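Local coordinates for protein alcohol dehydrogenase (Thermus thermophilus, PDB 2EIH) that probably acts as a zinc-containing, NAD-dependent alcohol dehydrogenase, exchanging hydride between an alcohol and a nicotinamide cofactor, at residues 1-9 against 119-127; 87-96 against 104-113. All coordinates share one frame; numbering follows the deposited sequence.

Contact 1 of 2, residues 1-9 against 119-127; sequences MRAVVMRAR and GTYAEYVVL
A single beta bridge between A3 and A122, their CA atoms 4.0 Å apart, ties the N-terminal strand 2-6 to the loop that leads into strand 124-128 of the GroES-like domain. Strand 2-6 is the middle of a small antiparallel sheet flanked by 15-19 and 59-60, so the bridge fastens that sheet to the larger one holding 124-128. Around A3, V4 N donates to Y121 O at 2.9 Å, nearly in line with the carbonyl, and E123 N returns a longer bond to R2 O. Past the bridge a side chain takes over: the carboxylate of E123 reaches the amide of R2, OE1 accepting R2 N at 2.7 Å from above the carboxylate plane. The R2 guanidinium leads away, so its charge does not meet this acid. V4 CG1 rests against the edge of the Y121 ring, whose hydroxyl is hydrogen-bonded to D43. At the start of the chain, M1 is turned with CG between its N and carbonyl carbon (chi1 70°) and then runs straight past Y124. M1 SD forms a Met-aromatic contact at the edge of the Y124 ring, 5.2 Å from its centroid, and M1 CE ends 3.7 Å from A122 CB.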
loop_
_atom_site.group_PDB
_atom_site.type_symbol
_atom_site.label_atom_id
_atom_site.label_comp_id
_atom_site.label_asym_id
_atom_site.label_seq_id
_atom_site.Cartn_x
_atom_site.Cartn_y
_atom_site.Cartn_z
ATOM N N MET A 1 24.366 26.334 -34.298
ATOM C CA MET A 1 23.957 26.898 -32.973
ATOM C C MET A 1 25.107 26.764 -31.980
ATOM O O MET A 1 26.031 25.977 -32.195
ATOM C CB MET A 1 22.749 26.136 -32.423
ATOM C CG MET A 1 23.044 24.691 -31.970
ATOM S SD MET A 1 21.603 23.868 -31.186
ATOM C CE MET A 1 22.241 22.222 -30.797
ATOM N N ARG A 2 25.070 27.541 -30.903
ATOM C CA ARG A 2 26.120 27.426 -29.909
ATOM C C ARG A 2 25.820 26.199 -29.054
ATOM O O ARG A 2 24.654 25.876 -28.786
ATOM C CB ARG A 2 26.198 28.667 -29.016
ATOM C CG ARG A 2 26.929 29.853 -29.630
ATOM C CD ARG A 2 26.987 31.028 -28.663
ATOM N NE ARG A 2 28.016 30.912 -27.629
ATOM C CZ ARG A 2 29.325 31.021 -27.856
ATOM N NH1 ARG A 2 29.780 31.243 -29.089
ATOM N NH2 ARG A 2 30.185 30.934 -26.844
ATOM N N ALA A 3 26.879 25.506 -28.650
ATOM C CA ALA A 3 26.752 24.325 -27.818
ATOM C C ALA A 3 28.106 23.992 -27.233
ATOM O O ALA A 3 29.148 24.364 -27.772
ATOM C CB ALA A 3 26.240 23.153 -28.640
ATOM N N VAL A 4 28.077 23.327 -26.091
ATOM C CA VAL A 4 29.292 22.885 -25.444
ATOM C C VAL A 4 29.336 21.401 -25.738
ATOM O O VAL A 4 28.549 20.627 -25.198
ATOM C CB VAL A 4 29.249 23.098 -23.934
ATOM C CG1 VAL A 4 30.369 22.313 -23.274
ATOM C CG2 VAL A 4 29.372 24.573 -23.624
ATOM N N VAL A 5 30.247 21.023 -26.623
ATOM C CA VAL A 5 30.409 19.638 -27.011
ATOM C C VAL A 5 31.484 18.980 -26.169
ATOM O O VAL A 5 32.272 19.647 -25.492
ATOM C CB VAL A 5 30.789 19.502 -28.504
ATOM C CG1 VAL A 5 29.588 19.836 -29.380
ATOM C CG2 VAL A 5 31.954 20.428 -28.833
ATOM N N MET A 6 31.503 17.656 -26.240
ATOM C CA MET A 6 32.433 16.825 -25.503
ATOM C C MET A 6 33.342 16.151 -26.521
ATOM O O MET A 6 33.049 15.047 -26.983
ATOM C CB MET A 6 31.631 15.778 -24.754
ATOM C CG MET A 6 32.317 15.142 -23.598
ATOM S SD MET A 6 31.123 14.039 -22.896
ATOM C CE MET A 6 32.076 12.553 -22.830
ATOM N N ARG A 7 34.432 16.829 -26.875
ATOM C CA ARG A 7 35.391 16.309 -27.845
ATOM C C ARG A 7 35.891 14.916 -27.491
ATOM O O ARG A 7 35.966 14.035 -28.347
ATOM C CB ARG A 7 36.593 17.255 -27.970
ATOM C CG ARG A 7 36.307 18.542 -28.742
ATOM C CD ARG A 7 35.729 18.241 -30.125
ATOM N NE ARG A 7 35.310 19.454 -30.820
ATOM C CZ ARG A 7 34.526 19.470 -31.894
ATOM N NH1 ARG A 7 34.068 18.334 -32.406
ATOM N NH2 ARG A 7 34.196 20.629 -32.455
ATOM N N ALA A 8 36.240 14.733 -26.222
ATOM C CA ALA A 8 36.749 13.464 -25.732
ATOM C C ALA A 8 36.472 13.355 -24.241
ATOM O O ALA A 8 36.070 14.330 -23.599
ATOM C CB ALA A 8 38.241 13.371 -25.991
ATOM N N ARG A 9 36.701 12.167 -23.695
ATOM C CA ARG A 9 36.478 11.911 -22.276
ATOM C C ARG A 9 37.703 12.274 -21.443
ATOM O O ARG A 9 38.839 11.999 -21.827
ATOM C CB ARG A 9 36.115 10.439 -22.075
ATOM C CG ARG A 9 34.911 10.009 -22.906
ATOM C CD ARG A 9 34.414 8.618 -22.547
ATOM N NE ARG A 9 33.197 8.274 -23.276
ATOM C CZ ARG A 9 33.154 8.006 -24.579
ATOM N NH1 ARG A 9 31.999 7.707 -25.161
ATOM N NH2 ARG A 9 34.266 8.020 -25.302
ATOM N N GLY A 119 22.105 16.797 -24.882
ATOM C CA GLY A 119 21.313 17.421 -23.836
ATOM C C GLY A 119 21.053 18.911 -23.905
ATOM O O GLY A 119 20.886 19.487 -24.981
ATOM N N THR A 120 21.044 19.541 -22.735
ATOM C CA THR A 120 20.757 20.962 -22.629
ATOM C C THR A 120 21.901 21.970 -22.693
ATOM O O THR A 120 21.657 23.157 -22.561
ATOM C CB THR A 120 19.914 21.230 -21.349
ATOM O OG1 THR A 120 20.622 20.768 -20.188
ATOM C CG2 THR A 120 18.578 20.498 -21.449
ATOM N N TYR A 121 23.135 21.519 -22.896
ATOM C CA TYR A 121 24.267 22.451 -22.987
ATOM C C TYR A 121 24.329 23.119 -24.368
ATOM O O TYR A 121 25.409 23.247 -24.954
ATOM C CB TYR A 121 25.592 21.734 -22.785
ATOM C CG TYR A 121 25.931 21.328 -21.358
ATOM C CD1 TYR A 121 24.951 20.891 -20.463
ATOM C CD2 TYR A 121 27.258 21.245 -20.961
ATOM C CE1 TYR A 121 25.298 20.370 -19.213
ATOM C CE2 TYR A 121 27.624 20.734 -19.725
ATOM C CZ TYR A 121 26.647 20.289 -18.859
ATOM O OH TYR A 121 27.021 19.730 -17.669
ATOM N N ALA A 122 23.179 23.538 -24.888
ATOM C CA ALA A 122 23.100 24.204 -26.185
ATOM C C ALA A 122 21.950 25.202 -26.191
ATOM O O ALA A 122 21.196 25.289 -25.231
ATOM C CB ALA A 122 22.903 23.171 -27.281
ATOM N N GLU A 123 21.824 25.939 -27.285
ATOM C CA GLU A 123 20.769 26.923 -27.434
ATOM C C GLU A 123 19.443 26.280 -27.825
ATOM O O GLU A 123 18.406 26.912 -27.739
ATOM C CB GLU A 123 21.161 27.974 -28.490
ATOM C CG GLU A 123 22.390 28.816 -28.146
ATOM C CD GLU A 123 22.807 29.733 -29.281
ATOM O OE1 GLU A 123 22.975 29.241 -30.420
ATOM O OE2 GLU A 123 22.982 30.951 -29.043
ATOM N N TYR A 124 19.481 25.033 -28.278
ATOM C CA TYR A 124 18.266 24.338 -28.677
ATOM C C TYR A 124 18.345 22.854 -28.386
ATOM O O TYR A 124 19.421 22.264 -28.382
ATOM C CB TYR A 124 17.989 24.515 -30.175
ATOM C CG TYR A 124 17.845 25.942 -30.612
ATOM C CD1 TYR A 124 18.965 26.713 -30.942
ATOM C CD2 TYR A 124 16.583 26.537 -30.685
ATOM C CE1 TYR A 124 18.824 28.045 -31.325
ATOM C CE2 TYR A 124 16.443 27.866 -31.065
ATOM C CZ TYR A 124 17.566 28.610 -31.387
ATOM O OH TYR A 124 17.422 29.925 -31.770
ATOM N N VAL A 125 17.196 22.247 -28.145
ATOM C CA VAL A 125 17.171 20.833 -27.881
ATOM C C VAL A 125 15.802 20.346 -28.325
ATOM O O VAL A 125 14.808 21.059 -28.218
ATOM C CB VAL A 125 17.437 20.543 -26.365
ATOM C CG1 VAL A 125 16.261 21.007 -25.523
ATOM C CG2 VAL A 125 17.721 19.057 -26.156
ATOM N N VAL A 126 15.765 19.136 -28.857
ATOM C CA VAL A 126 14.526 18.568 -29.332
ATOM C C VAL A 126 14.196 17.341 -28.525
ATOM O O VAL A 126 15.019 16.433 -28.416
ATOM C CB VAL A 126 14.644 18.149 -30.803
ATOM C CG1 VAL A 126 13.512 17.203 -31.167
ATOM C CG2 VAL A 126 14.626 19.369 -31.695
ATOM N N LEU A 127 13.001 17.315 -27.946
ATOM C CA LEU A 127 12.575 16.147 -27.175
ATOM C C LEU A 127 11.086 15.875 -27.374
ATOM O O LEU A 127 10.367 16.702 -27.939
ATOM C CB LEU A 127 12.905 16.312 -25.682
ATOM C CG LEU A 127 12.571 17.551 -24.864
ATOM C CD1 LEU A 127 12.556 17.187 -23.396
ATOM C CD2 LEU A 127 13.589 18.640 -25.133
#

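Contact 2 of 2, residues 87-96 against 104-113; sequences INPGLSCGRC and DNLCPRYQIL. With ZN (zinc ion), chain C.
The Y110 ring carries N105 CA over one face, 3.3 Å above the plane, while S92 CB lies at its edge; L91 O and G90 CA approach it obliquely. With CG anti to the backbone N (chi1 -173°), the ring is laid along the backbone of G90 and L91, bringing Y110 OH within 3.6 Å of G90 CA, where a side chain on that glycine would be crowded. An alanine in place of Y110 is likely to uncover G90 and leave N105 CA without the ring beneath it. Residues 90-91 and 111-112 form a short antiparallel ladder: L91 and Q111 are the hydrogen-bonded pair, with Q111 N giving a 2.7 Å bond to L91 O, and L113 N continues it to P89 O. Beyond the ladder both segments curl round the zinc, forming the structural zinc lobe, as in other zinc-dependent alcohol dehydrogenases. C93 SG binds the zinc at 2.5 Å and C107 SG at 2.6 Å; C96 and C99 complete the four thiolates. K294 draws together S92, D104 and the carbonyl of G90. I87 packs against L113 and strand 124-128, P89 meets helix 148-161, and helix 97-100 bridges the two segments beside the metal.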
loop_
_atom_site.group_PDB
_atom_site.type_symbol
_atom_site.label_atom_id
_atom_site.label_comp_id
_atom_site.label_asym_id
_atom_site.label_seq_id
_atom_site.Cartn_x
_atom_site.Cartn_y
_atom_site.Cartn_z
ATOM N N ILE A 87 12.156 21.036 -18.668
ATOM C CA ILE A 87 12.321 19.708 -19.235
ATOM C C ILE A 87 12.182 18.621 -18.179
ATOM O O ILE A 87 12.637 18.786 -17.057
ATOM C CB ILE A 87 13.711 19.621 -19.888
ATOM C CG1 ILE A 87 13.747 20.521 -21.133
ATOM C CG2 ILE A 87 14.084 18.177 -20.145
ATOM C CD1 ILE A 87 15.130 20.772 -21.655
ATOM N N ASN A 88 11.528 17.524 -18.552
ATOM C CA ASN A 88 11.325 16.344 -17.693
ATOM C C ASN A 88 12.412 15.439 -18.286
ATOM O O ASN A 88 12.203 14.826 -19.327
ATOM C CB ASN A 88 9.942 15.744 -17.963
ATOM C CG ASN A 88 9.357 15.035 -16.757
ATOM O OD1 ASN A 88 10.007 14.193 -16.138
ATOM N ND2 ASN A 88 8.110 15.348 -16.441
ATOM N N PRO A 89 13.574 15.335 -17.625
ATOM C CA PRO A 89 14.718 14.537 -18.082
ATOM C C PRO A 89 14.554 13.039 -18.321
ATOM O O PRO A 89 15.470 12.394 -18.843
ATOM C CB PRO A 89 15.784 14.857 -17.043
ATOM C CG PRO A 89 14.984 15.011 -15.804
ATOM C CD PRO A 89 13.754 15.767 -16.230
ATOM N N GLY A 90 13.393 12.481 -17.986
ATOM C CA GLY A 90 13.185 11.051 -18.174
ATOM C C GLY A 90 12.733 10.612 -19.556
ATOM O O GLY A 90 11.626 10.935 -19.986
ATOM N N LEU A 91 13.588 9.866 -20.248
ATOM C CA LEU A 91 13.261 9.359 -21.582
ATOM C C LEU A 91 13.039 7.845 -21.584
ATOM O O LEU A 91 13.890 7.074 -21.139
ATOM C CB LEU A 91 14.367 9.703 -22.577
ATOM C CG LEU A 91 14.454 11.163 -23.017
ATOM C CD1 LEU A 91 14.678 12.047 -21.802
ATOM C CD2 LEU A 91 15.595 11.322 -24.008
ATOM N N SER A 92 11.890 7.434 -22.100
ATOM C CA SER A 92 11.528 6.029 -22.165
ATOM C C SER A 92 10.816 5.767 -23.488
ATOM O O SER A 92 10.595 6.696 -24.273
ATOM C CB SER A 92 10.608 5.677 -20.991
ATOM O OG SER A 92 9.497 6.565 -20.943
ATOM N N CYS A 93 10.442 4.513 -23.738
ATOM C CA CYS A 93 9.769 4.172 -24.996
ATOM C C CYS A 93 8.256 4.332 -24.922
ATOM O O CYS A 93 7.580 4.365 -25.952
ATOM C CB CYS A 93 10.119 2.740 -25.421
ATOM S SG CYS A 93 9.430 1.438 -24.367
ATOM N N GLY A 94 7.733 4.427 -23.703
ATOM C CA GLY A 94 6.302 4.590 -23.515
ATOM C C GLY A 94 5.424 3.518 -24.143
ATOM O O GLY A 94 4.267 3.778 -24.485
ATOM N N ARG A 95 5.965 2.310 -24.294
ATOM C CA ARG A 95 5.206 1.210 -24.881
ATOM C C ARG A 95 5.375 -0.117 -24.141
ATOM O O ARG A 95 4.589 -1.046 -24.343
ATOM C CB ARG A 95 5.593 1.031 -26.348
ATOM C CG ARG A 95 5.433 2.291 -27.172
ATOM C CD ARG A 95 5.209 1.956 -28.632
ATOM N NE ARG A 95 6.242 1.069 -29.149
ATOM C CZ ARG A 95 7.526 1.396 -29.252
ATOM N NH1 ARG A 95 7.939 2.598 -28.875
ATOM N NH2 ARG A 95 8.402 0.520 -29.726
ATOM N N CYS A 96 6.392 -0.210 -23.287
ATOM C CA CYS A 96 6.631 -1.439 -22.530
ATOM C C CYS A 96 5.791 -1.455 -21.257
ATOM O O CYS A 96 5.207 -0.440 -20.874
ATOM C CB CYS A 96 8.114 -1.575 -22.167
ATOM S SG CYS A 96 8.644 -0.564 -20.782
ATOM N N ASP A 104 8.368 4.635 -15.830
ATOM C CA ASP A 104 9.239 4.861 -16.978
ATOM C C ASP A 104 10.724 4.807 -16.608
ATOM O O ASP A 104 11.548 4.321 -17.390
ATOM C CB ASP A 104 8.894 6.206 -17.635
ATOM C CG ASP A 104 9.079 7.389 -16.695
ATOM O OD1 ASP A 104 8.452 7.406 -15.621
ATOM O OD2 ASP A 104 9.856 8.296 -17.041
ATOM N N ASN A 105 11.059 5.288 -15.411
ATOM C CA ASN A 105 12.447 5.291 -14.935
ATOM C C ASN A 105 12.967 3.870 -14.709
ATOM O O ASN A 105 14.125 3.666 -14.333
ATOM C CB ASN A 105 12.583 6.132 -13.646
ATOM C CG ASN A 105 11.789 5.569 -12.476
ATOM O OD1 ASN A 105 10.613 5.237 -12.609
ATOM N ND2 ASN A 105 12.429 5.476 -11.316
ATOM N N LEU A 106 12.098 2.890 -14.933
ATOM C CA LEU A 106 12.479 1.490 -14.790
ATOM C C LEU A 106 12.380 0.791 -16.142
ATOM O O LEU A 106 12.498 -0.430 -16.239
ATOM C CB LEU A 106 11.603 0.778 -13.751
ATOM C CG LEU A 106 12.101 0.777 -12.297
ATOM C CD1 LEU A 106 13.432 0.029 -12.199
ATOM C CD2 LEU A 106 12.273 2.212 -11.812
ATOM N N CYS A 107 12.160 1.577 -17.189
ATOM C CA CYS A 107 12.073 1.046 -18.545
ATOM C C CYS A 107 13.418 0.444 -18.940
ATOM O O CYS A 107 14.476 0.967 -18.584
ATOM C CB CYS A 107 11.710 2.163 -19.528
ATOM S SG CYS A 107 11.987 1.745 -21.275
ATOM N N PRO A 108 13.398 -0.674 -19.674
ATOM C CA PRO A 108 14.669 -1.279 -20.076
ATOM C C PRO A 108 15.468 -0.359 -21.011
ATOM O O PRO A 108 16.697 -0.450 -21.075
ATOM C CB PRO A 108 14.235 -2.588 -20.738
ATOM C CG PRO A 108 12.860 -2.267 -21.263
ATOM C CD PRO A 108 12.253 -1.479 -20.135
ATOM N N ARG A 109 14.765 0.540 -21.705
ATOM C CA ARG A 109 15.381 1.495 -22.639
ATOM C C ARG A 109 15.445 2.912 -22.053
ATOM O O ARG A 109 15.690 3.882 -22.771
ATOM C CB ARG A 109 14.590 1.538 -23.955
ATOM C CG ARG A 109 14.659 0.262 -24.794
ATOM C CD ARG A 109 16.042 0.095 -25.428
ATOM N NE ARG A 109 16.231 -1.199 -26.093
ATOM C CZ ARG A 109 16.427 -2.356 -25.458
ATOM N NH1 ARG A 109 16.586 -3.478 -26.151
ATOM N NH2 ARG A 109 16.471 -2.394 -24.130
ATOM N N TYR A 110 15.220 3.015 -20.747
ATOM C CA TYR A 110 15.231 4.290 -20.054
ATOM C C TYR A 110 16.512 5.062 -20.276
ATOM O O TYR A 110 17.607 4.503 -20.214
ATOM C CB TYR A 110 15.037 4.078 -18.559
ATOM C CG TYR A 110 14.870 5.362 -17.785
ATOM C CD1 TYR A 110 15.712 5.662 -16.716
ATOM C CD2 TYR A 110 13.850 6.255 -18.097
ATOM C CE1 TYR A 110 15.543 6.819 -15.969
ATOM C CE2 TYR A 110 13.661 7.415 -17.363
ATOM C CZ TYR A 110 14.509 7.694 -16.291
ATOM O OH TYR A 110 14.305 8.823 -15.525
ATOM N N GLN A 111 16.367 6.357 -20.524
ATOM C CA GLN A 111 17.514 7.215 -20.751
ATOM C C GLN A 111 17.290 8.625 -20.245
ATOM O O GLN A 111 16.227 9.225 -20.441
ATOM C CB GLN A 111 17.828 7.274 -22.230
ATOM C CG GLN A 111 18.834 6.266 -22.662
ATOM C CD GLN A 111 19.126 6.386 -24.136
ATOM O OE1 GLN A 111 19.203 7.499 -24.673
ATOM N NE2 GLN A 111 19.304 5.246 -24.805
ATOM N N ILE A 112 18.308 9.159 -19.592
ATOM C CA ILE A 112 18.215 10.509 -19.081
ATOM C C ILE A 112 18.798 11.432 -20.140
ATOM O O ILE A 112 19.878 11.168 -20.669
ATOM C CB ILE A 112 19.008 10.661 -17.775
ATOM C CG1 ILE A 112 18.668 9.501 -16.827
ATOM C CG2 ILE A 112 18.668 11.985 -17.122
ATOM C CD1 ILE A 112 19.416 9.535 -15.513
ATOM N N LEU A 113 18.070 12.496 -20.471
ATOM C CA LEU A 113 18.535 13.458 -21.464
ATOM C C LEU A 113 19.988 13.834 -21.161
ATOM O O LEU A 113 20.352 14.061 -20.006
ATOM C CB LEU A 113 17.654 14.714 -21.434
ATOM C CG LEU A 113 18.005 15.855 -22.393
ATOM C CD1 LEU A 113 17.992 15.339 -23.812
ATOM C CD2 LEU A 113 17.021 16.996 -22.237
HETATM ZN ZN ZN C . 9.441 1.591 -21.896
#

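Contact 2 is nested along the chain inside the loop that contact 1 closes, and the two illustrate one domain held together at two scales: a single bridge between distant segments, and a short antiparallel ladder whose connecting lobe is pinned by a metal. Their centres lie about 20 Å apart, yet they meet through apolar packing. T120 CG2 touches I87 CD1 at 3.5 Å, and L127 CD1 lies 3.7 Å from I87 CG2, making I87 the main junction; L113 adds to it from segment 104-113, against T120 and G119. Both contacts reach the same mixed sheet through strands 84-91, 111-112 and 124-128. The zinc belongs to contact 2, whereas contact 1 is structural packing remote from the metal.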